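Long-range contacts in Wss1p (Saccharomyces cerevisiae FostersO, PDB 5XBN), which cleaves DNA-binding proteins as a zinc metalloendopeptidase, working on DNA to remove toxic DNA-protein cross-links such as trapped topoisomerase 1: residues I90-R95 / E107-T112; V32-S37 / N46-I51; N62-T67 / T118-G123; P27-V32 / T67-F72; H53-L58 / G138-I143. One frame throughout, in Å; residues are numbered along the deposited sequence.

Contact 1: residues I90-R95 / E107-T112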
# COMPACT_ATOMS: atom_id res chain seq x y z
N ILE A 90 -4.57 5.52 4.00
CA ILE A 90 -4.34 4.09 3.96
C ILE A 90 -3.15 3.80 4.85
O ILE A 90 -2.12 4.47 4.72
CB ILE A 90 -4.08 3.57 2.54
CG1 ILE A 90 -5.41 3.52 1.79
CG2 ILE A 90 -3.50 2.16 2.58
CD1 ILE A 90 -5.26 3.11 0.33
N MSE A 91 -3.33 2.88 5.79
CA MSE A 91 -2.24 2.45 6.67
C MSE A 91 -1.74 1.08 6.23
O MSE A 91 -2.53 0.21 5.89
CB MSE A 91 -2.71 2.43 8.13
CG MSE A 91 -3.08 3.83 8.60
SE MSE A 91 -3.86 4.08 10.38
CE MSE A 91 -5.62 3.39 10.02
N LEU A 92 -0.43 0.92 6.20
CA LEU A 92 0.20 -0.35 5.83
C LEU A 92 1.16 -0.80 6.91
O LEU A 92 1.99 -0.02 7.35
CB LEU A 92 0.98 -0.22 4.52
CG LEU A 92 0.28 0.10 3.19
CD1 LEU A 92 1.34 0.20 2.08
CD2 LEU A 92 -0.75 -0.97 2.88
N ARG A 93 1.07 -2.07 7.30
CA ARG A 93 2.11 -2.69 8.10
C ARG A 93 3.29 -3.00 7.20
O ARG A 93 3.13 -3.68 6.19
CB ARG A 93 1.60 -3.97 8.77
CG ARG A 93 2.67 -4.65 9.63
CD ARG A 93 2.22 -6.04 10.07
NE ARG A 93 1.15 -6.02 11.06
CZ ARG A 93 1.33 -5.87 12.36
NH1 ARG A 93 2.56 -5.73 12.85
NH2 ARG A 93 0.30 -5.88 13.19
N LEU A 94 4.47 -2.49 7.56
CA LEU A 94 5.69 -2.72 6.78
C LEU A 94 6.61 -3.75 7.42
O LEU A 94 7.48 -4.31 6.76
CB LEU A 94 6.48 -1.41 6.62
CG LEU A 94 5.80 -0.23 5.94
CD1 LEU A 94 6.78 0.92 5.86
CD2 LEU A 94 5.28 -0.60 4.55
N ARG A 95 6.40 -4.00 8.70
CA ARG A 95 7.33 -4.80 9.50
C ARG A 95 6.71 -6.08 10.03
O ARG A 95 5.52 -6.12 10.33
CB ARG A 95 7.85 -3.96 10.66
CG ARG A 95 8.61 -2.73 10.24
CD ARG A 95 8.75 -1.76 11.40
NE ARG A 95 9.34 -0.50 10.96
CZ ARG A 95 10.65 -0.27 10.91
NH1 ARG A 95 11.50 -1.22 11.29
NH2 ARG A 95 11.10 0.90 10.49
N GLU A 107 6.28 -8.14 -2.00
CA GLU A 107 5.12 -8.79 -2.61
C GLU A 107 3.93 -8.78 -1.67
O GLU A 107 2.80 -8.52 -2.09
CB GLU A 107 5.44 -10.23 -3.01
CG GLU A 107 6.79 -10.42 -3.68
CD GLU A 107 7.89 -10.71 -2.68
OE1 GLU A 107 8.67 -9.78 -2.36
OE2 GLU A 107 7.99 -11.87 -2.21
N CYS A 108 4.20 -9.05 -0.40
CA CYS A 108 3.19 -9.09 0.65
C CYS A 108 2.59 -7.71 0.90
O CYS A 108 1.37 -7.56 0.97
CB CYS A 108 3.78 -9.61 1.96
SG CYS A 108 4.13 -11.39 1.96
N ILE A 109 3.46 -6.72 1.04
CA ILE A 109 3.01 -5.34 1.22
C ILE A 109 2.21 -4.85 0.02
O ILE A 109 1.18 -4.21 0.18
CB ILE A 109 4.20 -4.40 1.49
CG1 ILE A 109 4.98 -4.89 2.71
CG2 ILE A 109 3.71 -2.97 1.71
CD1 ILE A 109 6.29 -4.15 2.94
N MSE A 110 2.67 -5.14 -1.20
CA MSE A 110 1.93 -4.71 -2.39
C MSE A 110 0.55 -5.34 -2.42
O MSE A 110 -0.42 -4.72 -2.86
CB MSE A 110 2.68 -5.05 -3.67
CG MSE A 110 1.91 -4.68 -4.96
SE MSE A 110 1.49 -2.77 -5.08
CE MSE A 110 3.34 -2.24 -4.69
N GLY A 111 0.46 -6.58 -1.94
CA GLY A 111 -0.81 -7.28 -1.93
C GLY A 111 -1.77 -6.59 -1.01
O GLY A 111 -2.95 -6.41 -1.34
N THR A 112 -1.27 -6.17 0.15
CA THR A 112 -2.08 -5.42 1.10
C THR A 112 -2.44 -4.04 0.55
O THR A 112 -3.56 -3.55 0.74
CB THR A 112 -1.34 -5.28 2.43
OG1 THR A 112 -1.21 -6.59 3.00
CG2 THR A 112 -2.12 -4.38 3.39
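Apolar packing of a sheet strand on the zinc-binding helix joins Leu-92 and Leu-94 to Ile-109 and Thr-112, deep in the metalloprotease fold whose HExxH motif begins on helix 106-118. Strand 90-93 and helix segment 107-112 run nearly antiparallel, at 156°, with their axes 8.8 Å apart at closest approach, and no hydrogen bond links them. Ile-109 is the centre of the contact. Its CG2, anti to the backbone N, reaches both leucines, meeting CD1 of Leu-92 at 4.0 Å, while its CD1 lies equally close to the carbonyl O of Leu-94. The side chains of Leu-94 and Ile-109 cross at about a right angle, and CD2 of Leu-94 meets both CG2 and CD1 of Ile-109. Leu-47 and Ile-51 of helix 41-54 also pack on Ile-109. Arg-93 turns its guanidinium away from the helix, toward the carbonyl oxygens of Leu-79 and Pro-74. One turn after Ile-109, Thr-112 stands next to Glu-116, the active-site residue, its side chain about 8 Å from the zinc ion. There the side chains of Leu-92 and Thr-112 slide past each other in opposite directions, CD2 of Leu-92 resting 3.7 Å from CG2 of Thr-112.

Contact 2: residues V32-S37 / N46-I51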
# COMPACT_ATOMS: atom_id res chain seq x y z
N VAL A 32 3.33 10.59 2.10
CA VAL A 32 3.63 9.33 2.77
C VAL A 32 4.33 9.62 4.09
O VAL A 32 4.97 10.66 4.27
CB VAL A 32 4.51 8.40 1.90
CG1 VAL A 32 3.85 8.17 0.56
CG2 VAL A 32 5.89 8.97 1.72
N ALA A 33 4.18 8.71 5.05
CA ALA A 33 4.90 8.85 6.32
C ALA A 33 5.23 7.48 6.87
O ALA A 33 4.55 6.51 6.57
CB ALA A 33 4.07 9.65 7.31
N VAL A 34 6.28 7.40 7.69
CA VAL A 34 6.58 6.13 8.36
C VAL A 34 6.77 6.38 9.85
O VAL A 34 6.88 7.52 10.28
CB VAL A 34 7.82 5.43 7.77
CG1 VAL A 34 7.59 5.10 6.29
CG2 VAL A 34 9.07 6.26 7.95
N LEU A 35 6.81 5.30 10.62
CA LEU A 35 6.98 5.37 12.06
C LEU A 35 8.40 5.79 12.41
O LEU A 35 9.35 5.05 12.15
CB LEU A 35 6.64 4.03 12.71
CG LEU A 35 5.16 3.64 12.61
CD1 LEU A 35 4.97 2.19 13.01
CD2 LEU A 35 4.30 4.54 13.47
N GLN A 36 8.54 6.97 12.98
CA GLN A 36 9.84 7.60 13.17
C GLN A 36 10.68 6.98 14.28
O GLN A 36 11.90 7.17 14.33
CB GLN A 36 9.65 9.09 13.45
CG GLN A 36 9.16 9.88 12.27
CD GLN A 36 10.09 9.74 11.11
OE1 GLN A 36 11.26 10.10 11.19
NE2 GLN A 36 9.58 9.20 10.01
N SER A 37 10.05 6.23 15.18
CA SER A 37 10.77 5.69 16.32
C SER A 37 11.22 4.25 16.10
O SER A 37 11.88 3.66 16.95
CB SER A 37 9.91 5.80 17.59
OG SER A 37 8.65 5.19 17.40
N ASN A 46 11.94 4.58 2.28
CA ASN A 46 12.22 4.22 0.90
C ASN A 46 11.23 3.17 0.42
O ASN A 46 10.75 3.22 -0.71
CB ASN A 46 13.66 3.71 0.73
CG ASN A 46 13.94 3.18 -0.67
OD1 ASN A 46 13.89 1.97 -0.91
ND2 ASN A 46 14.22 4.08 -1.61
N LEU A 47 10.91 2.23 1.31
CA LEU A 47 10.02 1.13 0.99
C LEU A 47 8.60 1.62 0.68
O LEU A 47 8.03 1.25 -0.34
CB LEU A 47 10.00 0.13 2.14
CG LEU A 47 9.14 -1.13 2.02
CD1 LEU A 47 9.43 -1.88 0.73
CD2 LEU A 47 9.39 -2.01 3.23
N ILE A 48 8.04 2.47 1.53
CA ILE A 48 6.67 2.91 1.29
C ILE A 48 6.61 3.85 0.08
O ILE A 48 5.62 3.89 -0.65
CB ILE A 48 6.05 3.59 2.55
CG1 ILE A 48 4.51 3.53 2.50
CG2 ILE A 48 6.53 5.02 2.71
CD1 ILE A 48 3.83 3.87 3.83
N LYS A 49 7.70 4.57 -0.19
CA LYS A 49 7.74 5.41 -1.39
C LYS A 49 7.87 4.56 -2.63
O LYS A 49 7.37 4.95 -3.69
CB LYS A 49 8.90 6.40 -1.32
CG LYS A 49 8.62 7.53 -0.34
CD LYS A 49 9.69 8.61 -0.41
CE LYS A 49 9.35 9.73 0.57
NZ LYS A 49 10.22 10.94 0.42
N GLU A 50 8.53 3.41 -2.52
CA GLU A 50 8.64 2.52 -3.67
C GLU A 50 7.29 1.88 -3.94
O GLU A 50 6.91 1.71 -5.09
CB GLU A 50 9.72 1.46 -3.45
CG GLU A 50 9.97 0.54 -4.66
CD GLU A 50 10.49 1.26 -5.90
OE1 GLU A 50 11.02 2.38 -5.78
OE2 GLU A 50 10.39 0.69 -7.01
N ILE A 51 6.56 1.53 -2.88
CA ILE A 51 5.19 1.03 -3.05
C ILE A 51 4.34 2.08 -3.77
O ILE A 51 3.66 1.78 -4.76
CB ILE A 51 4.53 0.69 -1.69
CG1 ILE A 51 5.23 -0.48 -1.01
CG2 ILE A 51 3.02 0.41 -1.86
CD1 ILE A 51 4.89 -1.82 -1.61
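With chi1 at -157°, Ile-48 sends CG1 anti to its backbone N and leaves CG2 between the N and the carbonyl carbon, facing the side chains of Val-32 and Val-34. CG2 of Ile-48 touches CG1 of Val-34 at 3.7 Å and CB of Val-32 at 4.0 Å, while the other branch ends with CD1 of Ile-48 3.9 Å from the carbonyl O of Ala-33. Lys-49 takes a different course: its chain is extended beyond CG and passes Val-32 at about a right angle. The CG2 methyl of Val-32 therefore meets two carbons of that chain, CG and CE of Lys-49, each at 3.7 Å. Together these contacts lay helix 41-54 against the edge strand 29-33 and the chain leaving it, where Leu-45 also touches both valines and Ile-48 reaches on to Leu-69 of the adjacent strand. No hydrogen bond crosses between the segments, so the helix is held to the sheet margin here by methyl and methylene packing, with the aliphatic part of a lysine bordering the apolar patch.

Contact 3: residues N62-T67 / T118-G123. With ZN (zinc ion), chain B.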
# COMPACT_ATOMS: atom_id res chain seq x y z
N ASN A 62 -7.33 3.64 -12.68
CA ASN A 62 -8.57 3.43 -11.94
C ASN A 62 -9.13 4.69 -11.29
O ASN A 62 -10.13 4.63 -10.57
CB ASN A 62 -8.35 2.35 -10.89
CG ASN A 62 -8.20 0.98 -11.50
OD1 ASN A 62 -9.20 0.32 -11.79
ND2 ASN A 62 -6.96 0.54 -11.74
N HIS A 63 -8.50 5.83 -11.56
CA HIS A 63 -8.90 7.11 -10.98
C HIS A 63 -8.89 7.09 -9.46
O HIS A 63 -9.71 7.74 -8.82
CB HIS A 63 -10.29 7.52 -11.49
CG HIS A 63 -10.47 7.29 -12.96
ND1 HIS A 63 -9.65 7.86 -13.90
CD2 HIS A 63 -11.37 6.54 -13.64
CE1 HIS A 63 -10.03 7.48 -15.11
NE2 HIS A 63 -11.07 6.68 -14.98
N PHE A 64 -7.94 6.34 -8.88
CA PHE A 64 -7.79 6.27 -7.43
C PHE A 64 -6.98 7.45 -6.93
O PHE A 64 -5.97 7.83 -7.54
CB PHE A 64 -7.06 4.99 -7.01
CG PHE A 64 -7.86 3.72 -7.17
CD1 PHE A 64 -9.25 3.72 -7.16
CD2 PHE A 64 -7.19 2.51 -7.32
CE1 PHE A 64 -9.95 2.53 -7.31
CE2 PHE A 64 -7.88 1.33 -7.46
CZ PHE A 64 -9.26 1.33 -7.45
N LYS A 65 -7.42 8.01 -5.80
CA LYS A 65 -6.66 9.05 -5.08
C LYS A 65 -6.51 8.65 -3.62
O LYS A 65 -7.44 8.10 -3.04
CB LYS A 65 -7.38 10.40 -5.16
CG LYS A 65 -7.46 10.99 -6.57
CD LYS A 65 -6.08 11.44 -7.06
CE LYS A 65 -6.19 12.15 -8.40
NZ LYS A 65 -4.87 12.65 -8.87
N VAL A 66 -5.34 8.92 -3.04
CA VAL A 66 -5.10 8.71 -1.61
C VAL A 66 -4.46 9.97 -1.04
O VAL A 66 -3.56 10.53 -1.65
CB VAL A 66 -4.19 7.49 -1.33
CG1 VAL A 66 -3.81 7.40 0.16
CG2 VAL A 66 -4.85 6.20 -1.79
N THR A 67 -4.93 10.45 0.11
CA THR A 67 -4.33 11.64 0.68
C THR A 67 -3.06 11.27 1.45
O THR A 67 -1.98 11.76 1.14
CB THR A 67 -5.31 12.41 1.58
OG1 THR A 67 -6.46 12.78 0.80
CG2 THR A 67 -4.65 13.66 2.13
N THR A 118 -8.71 -1.27 -3.06
CA THR A 118 -10.02 -1.79 -3.44
C THR A 118 -11.10 -1.18 -2.54
O THR A 118 -12.21 -0.91 -2.99
CB THR A 118 -10.05 -3.33 -3.38
OG1 THR A 118 -9.03 -3.86 -4.24
CG2 THR A 118 -11.39 -3.88 -3.83
N HIS A 119 -10.75 -0.92 -1.28
CA HIS A 119 -11.67 -0.29 -0.32
C HIS A 119 -11.94 1.19 -0.60
O HIS A 119 -12.82 1.79 0.04
CB HIS A 119 -11.13 -0.44 1.11
CG HIS A 119 -11.33 -1.81 1.71
ND1 HIS A 119 -12.53 -2.48 1.64
CD2 HIS A 119 -10.48 -2.62 2.38
CE1 HIS A 119 -12.41 -3.65 2.25
NE2 HIS A 119 -11.17 -3.75 2.72
N ASN A 120 -11.22 1.81 -1.53
CA ASN A 120 -11.62 3.13 -2.03
C ASN A 120 -13.00 3.05 -2.68
O ASN A 120 -13.76 4.03 -2.68
CB ASN A 120 -10.62 3.69 -3.05
CG ASN A 120 -9.42 4.35 -2.40
OD1 ASN A 120 -9.03 4.00 -1.28
ND2 ASN A 120 -8.82 5.31 -3.11
N LEU A 121 -13.31 1.88 -3.22
CA LEU A 121 -14.57 1.66 -3.94
C LEU A 121 -15.58 0.83 -3.17
O LEU A 121 -16.78 1.13 -3.18
CB LEU A 121 -14.32 0.97 -5.28
CG LEU A 121 -13.58 1.73 -6.38
CD1 LEU A 121 -13.28 0.80 -7.55
CD2 LEU A 121 -14.40 2.91 -6.84
N PHE A 122 -15.10 -0.24 -2.55
CA PHE A 122 -15.98 -1.24 -1.97
C PHE A 122 -15.64 -1.52 -0.52
O PHE A 122 -14.50 -1.85 -0.18
CB PHE A 122 -15.91 -2.53 -2.79
CG PHE A 122 -16.22 -2.33 -4.24
CD1 PHE A 122 -17.43 -1.78 -4.63
CD2 PHE A 122 -15.31 -2.69 -5.22
CE1 PHE A 122 -17.73 -1.59 -5.96
CE2 PHE A 122 -15.61 -2.51 -6.56
CZ PHE A 122 -16.82 -1.95 -6.93
N GLY A 123 -16.64 -1.39 0.35
CA GLY A 123 -16.44 -1.59 1.77
C GLY A 123 -16.42 -3.04 2.20
O GLY A 123 -15.39 -3.54 2.65
ZN ZN B . -10.43 -5.40 3.71
O HOH W 1 -10.21 7.01 -5.12
O HOH W 2 -10.18 -5.35 5.65
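Phe-64 with Leu-121, and Lys-65 with Asn-120, join the loop after helix 56-62 to the turn that follows the HExxH helix of this zinc protease. The packed part holds the buried Phe-64 ring and the Asn-120 amide. CB of Asn-62 sits over the centre of one ring face, Met-59 and Leu-117 also touch the phenyl group, and OD1 of Asn-120 takes a hydrogen bond from Asn-83, which further fixes the amide. Toward solvent the contact loosens. There CD1 of the exposed Leu-121 lies at the ring edge, near its plane, 3.8 Å from CE1 of Phe-64, the two side chains crossing at about a right angle. ND2 of Asn-120 gives Lys-65 O only a weak bond, 3.1 Å long with an angle of 127° at the hydrogen, and the same nitrogen donates to a water that also accepts from Lys-65 N. Just before Asn-120, His-119 binds the zinc ion through NE2 at 2.1 Å, with His-115, His-125 and a water completing the observed site. Its other ring nitrogen is held from within the turn: ND1 of His-119 donates to the carbonyl O of Phe-122 at 2.8 Å, in the carbonyl plane, the acceptor tilted 16° from the imidazole plane.

Contact 4: residues P27-V32 / T67-F72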
# COMPACT_ATOMS: atom_id res chain seq x y z
N PRO A 27 1.67 11.06 -8.27
CA PRO A 27 0.79 12.23 -8.33
C PRO A 27 -0.54 12.02 -7.59
O PRO A 27 -1.23 12.98 -7.24
CB PRO A 27 0.52 12.40 -9.84
CG PRO A 27 1.63 11.67 -10.51
CD PRO A 27 1.99 10.54 -9.61
N HIS A 28 -0.88 10.76 -7.36
CA HIS A 28 -2.19 10.41 -6.82
C HIS A 28 -2.17 10.11 -5.33
O HIS A 28 -3.20 9.79 -4.76
CB HIS A 28 -2.75 9.23 -7.59
CG HIS A 28 -2.58 9.38 -9.07
ND1 HIS A 28 -3.27 10.32 -9.80
CD2 HIS A 28 -1.75 8.75 -9.95
CE1 HIS A 28 -2.90 10.25 -11.07
NE2 HIS A 28 -1.98 9.31 -11.18
N ILE A 29 -0.99 10.20 -4.73
CA ILE A 29 -0.87 10.11 -3.28
C ILE A 29 -0.23 11.39 -2.76
O ILE A 29 0.88 11.74 -3.15
CB ILE A 29 -0.01 8.91 -2.86
CG1 ILE A 29 -0.61 7.62 -3.43
CG2 ILE A 29 0.13 8.88 -1.33
CD1 ILE A 29 0.24 6.37 -3.22
N GLN A 30 -0.91 12.10 -1.88
CA GLN A 30 -0.40 13.42 -1.51
C GLN A 30 0.79 13.36 -0.54
O GLN A 30 1.70 14.18 -0.61
CB GLN A 30 -1.53 14.26 -0.91
CG GLN A 30 -2.61 14.62 -1.89
CD GLN A 30 -3.72 15.43 -1.25
OE1 GLN A 30 -3.46 16.44 -0.59
NE2 GLN A 30 -4.96 14.98 -1.42
N LYS A 31 0.80 12.39 0.36
CA LYS A 31 1.81 12.37 1.42
C LYS A 31 2.06 10.95 1.87
O LYS A 31 1.11 10.18 2.01
CB LYS A 31 1.34 13.21 2.61
CG LYS A 31 2.31 13.30 3.77
CD LYS A 31 3.41 14.29 3.49
CE LYS A 31 4.10 14.75 4.76
NZ LYS A 31 4.78 13.64 5.49
N VAL A 32 3.33 10.59 2.10
CA VAL A 32 3.63 9.33 2.77
C VAL A 32 4.33 9.62 4.09
O VAL A 32 4.97 10.66 4.27
CB VAL A 32 4.51 8.40 1.90
CG1 VAL A 32 3.85 8.17 0.56
CG2 VAL A 32 5.89 8.97 1.72
N THR A 67 -4.93 10.45 0.11
CA THR A 67 -4.33 11.64 0.68
C THR A 67 -3.06 11.27 1.45
O THR A 67 -1.98 11.76 1.14
CB THR A 67 -5.31 12.41 1.58
OG1 THR A 67 -6.46 12.78 0.80
CG2 THR A 67 -4.65 13.66 2.13
N ASN A 68 -3.20 10.37 2.42
CA ASN A 68 -2.07 9.90 3.22
C ASN A 68 -1.85 8.40 3.07
O ASN A 68 -2.79 7.63 3.25
CB ASN A 68 -2.28 10.19 4.71
CG ASN A 68 -2.35 11.66 5.01
OD1 ASN A 68 -1.35 12.36 4.93
ND2 ASN A 68 -3.54 12.14 5.36
N LEU A 69 -0.62 8.00 2.79
CA LEU A 69 -0.23 6.59 2.83
C LEU A 69 0.81 6.45 3.93
O LEU A 69 1.90 7.00 3.81
CB LEU A 69 0.35 6.13 1.49
CG LEU A 69 0.92 4.70 1.50
CD1 LEU A 69 -0.15 3.71 1.85
CD2 LEU A 69 1.56 4.39 0.14
N VAL A 70 0.49 5.72 4.99
CA VAL A 70 1.36 5.74 6.16
C VAL A 70 1.61 4.34 6.71
O VAL A 70 0.83 3.41 6.48
CB VAL A 70 0.77 6.63 7.28
CG1 VAL A 70 0.56 8.08 6.80
CG2 VAL A 70 -0.53 6.06 7.78
N GLU A 71 2.72 4.19 7.44
CA GLU A 71 3.04 2.94 8.14
C GLU A 71 2.31 2.87 9.47
O GLU A 71 2.17 3.89 10.15
CB GLU A 71 4.54 2.85 8.39
CG GLU A 71 4.93 1.63 9.21
CD GLU A 71 6.40 1.61 9.56
OE1 GLU A 71 7.06 2.67 9.47
OE2 GLU A 71 6.89 0.52 9.91
N PHE A 72 1.84 1.69 9.86
CA PHE A 72 1.44 1.49 11.26
C PHE A 72 1.93 0.11 11.68
O PHE A 72 2.50 -0.62 10.86
CB PHE A 72 -0.09 1.74 11.44
CG PHE A 72 -1.03 0.67 10.92
CD1 PHE A 72 -2.29 0.49 11.48
CD2 PHE A 72 -0.64 -0.19 9.91
CE1 PHE A 72 -3.18 -0.48 10.98
CE2 PHE A 72 -1.50 -1.17 9.43
CZ PHE A 72 -2.76 -1.31 9.96
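Leu-69 N donates to Lys-31 O at 2.9 Å, a nearly straight bond (170° at the hydrogen) that approaches almost in line with the carbonyl. A second backbone bond, from Lys-31 N to Thr-67 O at 3.0 Å, is weak. Between them they set the parallel register, pairing Lys-31 with Asn-68 and Val-32 with Leu-69, and two CA-H...O contacts reinforce it: CA of Asn-68 lies 3.4 Å from Lys-31 O, and CA of Val-32 is 3.1 Å from Leu-69 O. The two faces of the pair differ. On the face of Lys-31 and Asn-68, OD1 of the asparagine lies 3.7 Å from CB of Lys-31, whose side chain has CG anti to the backbone N and bends at chi2 and chi4, with NZ donating to the carbonyl O of Val-32. At the start of the pair, Gln-30 and Thr-67 lie side by side and point the same way, CD and NE2 of Gln-30 near CG2 of Thr-67. The face of Val-32 and Leu-69 is apolar: CG2 of Ile-29 packs on CB of Leu-69 at 3.9 Å, and CG1 of Val-32 approaches the same carbon at 4.2 Å. Helices 41-54 and 56-62 connect the strands in a beta-alpha-beta crossover; helix 41-54 backs this face through Ile-48 and Ala-52, and strand 89-96 flanks strand 66-72, bringing Ile-90 and Leu-92 against Leu-69.

Contact 5: residues H53-L58 / G138-I143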
# COMPACT_ATOMS: atom_id res chain seq x y z
N HIS A 53 5.30 4.57 -5.67
CA HIS A 53 5.73 4.71 -7.05
C HIS A 53 5.20 3.57 -7.90
O HIS A 53 4.67 3.78 -8.99
CB HIS A 53 7.26 4.75 -7.12
CG HIS A 53 7.81 4.71 -8.51
ND1 HIS A 53 7.45 5.62 -9.47
CD2 HIS A 53 8.69 3.86 -9.10
CE1 HIS A 53 8.09 5.35 -10.60
NE2 HIS A 53 8.84 4.28 -10.40
N LYS A 54 5.34 2.35 -7.39
CA LYS A 54 5.02 1.19 -8.20
C LYS A 54 3.52 1.12 -8.53
O LYS A 54 3.17 0.61 -9.60
CB LYS A 54 5.46 -0.09 -7.51
CG LYS A 54 6.96 -0.34 -7.63
CD LYS A 54 7.37 -1.63 -6.94
CE LYS A 54 7.70 -2.71 -7.97
NZ LYS A 54 7.91 -4.03 -7.32
N VAL A 55 2.66 1.62 -7.65
CA VAL A 55 1.21 1.59 -7.94
C VAL A 55 0.67 2.82 -8.66
O VAL A 55 -0.53 2.97 -8.82
CB VAL A 55 0.33 1.43 -6.68
CG1 VAL A 55 0.54 0.11 -6.08
CG2 VAL A 55 0.55 2.56 -5.67
N SER A 56 1.56 3.71 -9.09
CA SER A 56 1.12 4.99 -9.64
C SER A 56 0.29 4.82 -10.92
O SER A 56 -0.76 5.46 -11.11
CB SER A 56 2.33 5.89 -9.90
OG SER A 56 3.21 5.30 -10.84
N TYR A 57 0.74 3.93 -11.78
CA TYR A 57 0.07 3.75 -13.07
C TYR A 57 -1.32 3.15 -12.88
O TYR A 57 -2.28 3.57 -13.53
CB TYR A 57 0.93 2.85 -13.97
CG TYR A 57 0.56 2.89 -15.43
CD1 TYR A 57 -0.41 2.04 -15.95
CD2 TYR A 57 1.19 3.77 -16.31
CE1 TYR A 57 -0.74 2.05 -17.30
CE2 TYR A 57 0.87 3.79 -17.67
CZ TYR A 57 -0.10 2.93 -18.15
OH TYR A 57 -0.44 2.93 -19.49
N LEU A 58 -1.41 2.17 -11.99
CA LEU A 58 -2.67 1.49 -11.69
C LEU A 58 -3.67 2.48 -11.10
O LEU A 58 -4.84 2.50 -11.46
CB LEU A 58 -2.43 0.31 -10.73
CG LEU A 58 -3.64 -0.57 -10.36
CD1 LEU A 58 -4.08 -1.40 -11.55
CD2 LEU A 58 -3.30 -1.47 -9.19
N GLY A 138 -3.96 -8.70 -10.83
CA GLY A 138 -3.58 -9.15 -12.16
C GLY A 138 -2.94 -8.04 -12.97
O GLY A 138 -1.88 -8.22 -13.60
N ARG A 139 -3.57 -6.88 -12.95
CA ARG A 139 -3.12 -5.76 -13.76
C ARG A 139 -1.80 -5.20 -13.23
O ARG A 139 -0.93 -4.83 -14.01
CB ARG A 139 -4.19 -4.68 -13.78
CG ARG A 139 -3.81 -3.45 -14.53
CD ARG A 139 -3.43 -3.75 -15.96
NE ARG A 139 -3.17 -2.51 -16.66
CZ ARG A 139 -2.47 -2.42 -17.79
NH1 ARG A 139 -1.97 -3.51 -18.34
NH2 ARG A 139 -2.27 -1.23 -18.34
N GLN A 140 -1.65 -5.15 -11.90
CA GLN A 140 -0.44 -4.58 -11.32
C GLN A 140 0.79 -5.38 -11.76
O GLN A 140 1.85 -4.81 -12.03
CB GLN A 140 -0.52 -4.55 -9.79
CG GLN A 140 0.76 -4.04 -9.12
CD GLN A 140 1.10 -2.59 -9.48
OE1 GLN A 140 0.23 -1.82 -9.91
NE2 GLN A 140 2.36 -2.22 -9.29
N TRP A 141 0.64 -6.70 -11.85
CA TRP A 141 1.77 -7.52 -12.30
C TRP A 141 2.21 -7.14 -13.70
O TRP A 141 3.40 -6.99 -13.96
CB TRP A 141 1.42 -9.01 -12.29
CG TRP A 141 2.48 -9.85 -13.01
CD1 TRP A 141 2.48 -10.23 -14.32
CD2 TRP A 141 3.68 -10.36 -12.44
NE1 TRP A 141 3.61 -10.96 -14.60
CE2 TRP A 141 4.36 -11.06 -13.46
CE3 TRP A 141 4.24 -10.31 -11.16
CZ2 TRP A 141 5.58 -11.70 -13.24
CZ3 TRP A 141 5.46 -10.95 -10.95
CH2 TRP A 141 6.11 -11.64 -11.98
N VAL A 142 1.24 -6.99 -14.61
CA VAL A 142 1.54 -6.66 -15.99
C VAL A 142 2.18 -5.29 -16.09
O VAL A 142 3.11 -5.08 -16.86
CB VAL A 142 0.27 -6.68 -16.89
CG1 VAL A 142 0.58 -6.19 -18.30
CG2 VAL A 142 -0.35 -8.08 -16.92
N ILE A 143 1.66 -4.35 -15.31
CA ILE A 143 2.26 -3.01 -15.26
C ILE A 143 3.73 -3.06 -14.86
O ILE A 143 4.57 -2.38 -15.46
CB ILE A 143 1.49 -2.11 -14.27
CG1 ILE A 143 0.12 -1.75 -14.85
CG2 ILE A 143 2.29 -0.86 -13.96
CD1 ILE A 143 -0.85 -1.08 -13.85
O HOH W 3 0.83 0.64 -11.16
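Lys-54 and Leu-58, on either side of the junction between helices 41-54 and 56-62, face Gln-140 of helix 127-145, and the backbones come closest at Leu-58 and Gln-140, with CA atoms 6.5 Å apart. Gln-140 bridges the junction. Its chain bends at chi2 (63°), and NE2 of Gln-140 donates to Lys-54 O at 3.0 Å in a straight bond that lies in the amide plane of the glutamine but comes from above the carbonyl plane. OE1 of Gln-140 accepts from a water that also donates to Lys-54 O and accepts from Leu-58 N, so both ends of the amide are engaged with the polar backbone where the two helices meet; NE2 has a further partner in Glu-144. The apolar part surrounds this bridge. CD1 of Leu-58 rests 3.6 Å from CG of Arg-139 as the two side chains slide past each other in opposite directions, and CB of Leu-58 meets CD1 of Ile-143 at 3.8 Å. That methyl also lies 3.8 Å from CD1 of Tyr-57. NH2 of Arg-139 stands at the edge of the tyrosine ring, 3.8 Å from CE1 of Tyr-57, while forming a salt bridge with Glu-61. The arrangement is helix-helix packing with a glutamine side chain and a water bridging two consecutive helices, and it joins the C-terminal helix of the protease domain to its N-terminal helical pair.

Contacts 1 and 3 involve the helix of the zinc-binding motif and its end; contacts 2, 4 and 5 join the sheet and the other helices. Contacts 2 and 4 share Val-32, their centres about 9 Å apart; contacts 3 and 4 share Thr-67, and Val-66 N lies 2.9 Å from His-28 O. Contact 1 adjoins contact 4 through a salt bridge between Arg-95 NE and Glu-71 OE2 at 2.9 Å, and contact 2 through Ile-51, which packs on Ile-109 and Met-110. Met-110 also reaches Val-55 of contact 5. Contact 3 holds the zinc ligand His-119; the side chains of Thr-112 and Val-55 are about 4 and 10 Å from that of Glu-116.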